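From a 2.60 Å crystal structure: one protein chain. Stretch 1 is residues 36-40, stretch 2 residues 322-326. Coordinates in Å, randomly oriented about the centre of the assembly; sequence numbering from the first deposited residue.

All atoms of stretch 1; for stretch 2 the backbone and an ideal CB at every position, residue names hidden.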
# COMPACT_ATOMS: atom_id res chain seq x y z
N ARG A 36 15.26 -0.64 -17.18
CA ARG A 36 15.59 -0.33 -15.77
C ARG A 36 16.58 -1.36 -15.25
O ARG A 36 16.36 -2.56 -15.36
CB ARG A 36 14.32 -0.28 -14.91
CG ARG A 36 13.45 0.99 -15.12
CD ARG A 36 11.93 0.71 -15.40
NE ARG A 36 11.70 -0.33 -16.42
CZ ARG A 36 10.55 -0.52 -17.07
NH1 ARG A 36 10.44 -1.50 -17.96
NH2 ARG A 36 9.51 0.25 -16.82
N GLU A 37 17.70 -0.88 -14.73
CA GLU A 37 18.69 -1.70 -14.11
C GLU A 37 18.99 -1.05 -12.77
O GLU A 37 18.99 0.17 -12.65
CB GLU A 37 19.97 -1.76 -14.94
CG GLU A 37 19.79 -2.36 -16.33
CD GLU A 37 21.01 -2.20 -17.24
OE1 GLU A 37 22.13 -2.61 -16.84
OE2 GLU A 37 20.83 -1.69 -18.36
N GLN A 38 19.25 -1.88 -11.78
CA GLN A 38 19.52 -1.45 -10.42
C GLN A 38 20.18 -2.59 -9.69
O GLN A 38 19.83 -3.75 -9.91
CB GLN A 38 18.21 -1.08 -9.75
CG GLN A 38 18.33 -0.36 -8.43
CD GLN A 38 16.96 -0.21 -7.81
OE1 GLN A 38 15.95 -0.42 -8.47
NE2 GLN A 38 16.93 0.12 -6.53
N LEU A 39 21.16 -2.26 -8.86
CA LEU A 39 21.80 -3.21 -7.96
C LEU A 39 20.80 -3.96 -7.09
O LEU A 39 19.79 -3.39 -6.66
CB LEU A 39 22.74 -2.45 -7.05
CG LEU A 39 23.97 -1.86 -7.74
CD1 LEU A 39 24.83 -1.16 -6.71
CD2 LEU A 39 24.75 -2.97 -8.44
N SER A 40 21.07 -5.26 -6.88
CA SER A 40 20.27 -6.15 -6.03
C SER A 40 18.85 -6.32 -6.45
O SER A 40 18.00 -6.60 -5.60
CB SER A 40 20.28 -5.75 -4.55
OG SER A 40 21.56 -6.02 -4.02
N UNK A 322 27.83 2.77 -19.23
CA UNK A 322 27.40 3.12 -17.88
C UNK A 322 26.32 2.18 -17.34
O UNK A 322 25.27 1.97 -17.97
CB UNK A 322 26.88 4.56 -17.86
N UNK A 323 26.58 1.63 -16.16
CA UNK A 323 25.87 0.46 -15.67
C UNK A 323 25.93 0.47 -14.16
O UNK A 323 26.88 1.01 -13.59
CB UNK A 323 26.46 -0.83 -16.24
N UNK A 324 24.92 -0.12 -13.49
CA UNK A 324 25.03 -0.41 -12.07
C UNK A 324 26.23 -1.31 -11.73
O UNK A 324 26.46 -2.33 -12.40
CB UNK A 324 23.74 -1.07 -11.59
N UNK A 325 26.98 -0.92 -10.71
CA UNK A 325 28.17 -1.65 -10.32
C UNK A 325 29.44 -0.91 -10.68
O UNK A 325 30.48 -1.11 -10.05
CB UNK A 325 28.17 -3.03 -10.97
N UNK A 326 29.36 -0.06 -11.70
CA UNK A 326 30.51 0.73 -12.13
C UNK A 326 30.82 1.88 -11.19
O UNK A 326 29.92 2.61 -10.78
CB UNK A 326 30.27 1.28 -13.54

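Five residues ending a strand and entering a loop, R36 to S40, offer the second stretch a short apolar edge with a carboxylate at one end. E37 and L39 extend side chains along it, while the CA-to-CB bond of Q38 points away and R36 and S40 take no part. No hydrogen bond links the stretches, so the rules to be read here are mainly those of shape.

Position 322 asks for little. Its ideal CB finds nothing of stretch 1 within 5.5 Å, so this contact leaves the choice almost free. The deposited residue is L322, which makes no contact with stretch 1.

At position 323 the backbone is extended, with phi/psi of -154/152, and the CA-to-CB bond points sideways to the other stretch. The ideal CB lies 4.7 Å from OE1 of E37. A carboxylate nearby would welcome a donor or a positive charge, would disfavour another acid, and would tolerate an unbranched aliphatic chain able to slip past it. Lysine, glutamine, serine or methionine could all be argued for. The residue is M323, which takes the last course: its CG packs 3.7 Å from OE1 of E37, and the end of the chain then leads away. It offers the carboxylate no hydrogen bond, and both carboxylate oxygens of E37 are satisfied elsewhere in the structure.

Position 324 is the centre of the contact. Its CA is 5.8 Å from that of Q38, its CB points toward stretch 1, and the ideal CB sits 3.8 Å from CD2 of L39 and 4.3 Å from C of Q38. The space is shallow, floored by backbone and flanked by aliphatic carbon, so a compact apolar group suits it: alanine, valine or proline. The phi of -58° is open to proline, and so is the second place of the type II turn that runs from 323 to 326. P324 is the answer. Its ring, puckered C-gamma exo, puts CG 3.7 Å from CB of E37 and 3.9 Å from N of Q38, while its CB meets CD2 of L39 at 3.9 Å. One small ring thus touches three successive residues, and it has the largest area covered in the contact.

Position 325 is decided chiefly by its own backbone. With phi/psi of 108/-26 at the third place of the turn, a CB would be jammed against the carbonyl O of 324, which by itself calls for glycine. An ideal CB would also lie 4.3 Å from CD2 of L39. G325 has no side chain, and CD2 of L39 rests against its backbone, 3.8 Å from N of G325.

Position 326 closes the turn, with its N giving a weak hydrogen bond of 3.3 Å to O of M323. Its ideal CB is beyond reach of stretch 1, so many residues would serve as far as this contact goes. The residue is L326, whose side chain comes nearest to stretch 1 at 8.6 Å, from CD1 to OE1 of E37.

Stretch 2, residues 322-326: LMPGL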
# COMPACT_ATOMS: atom_id res chain seq x y z
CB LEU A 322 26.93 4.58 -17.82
CG LEU A 322 27.27 5.31 -16.52
CD1 LEU A 322 28.71 5.77 -16.55
CD2 LEU A 322 26.38 6.51 -16.30
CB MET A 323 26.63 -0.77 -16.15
CG MET A 323 25.78 -1.87 -16.71
SD MET A 323 26.82 -3.31 -17.05
CE MET A 323 28.30 -2.58 -17.74
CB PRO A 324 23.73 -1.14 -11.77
CG PRO A 324 22.79 -0.63 -12.76
CD PRO A 324 23.60 -0.52 -14.01
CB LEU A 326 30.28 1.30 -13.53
CG LEU A 326 30.94 0.58 -14.70
CD1 LEU A 326 30.28 -0.77 -14.99
CD2 LEU A 326 30.89 1.46 -15.93
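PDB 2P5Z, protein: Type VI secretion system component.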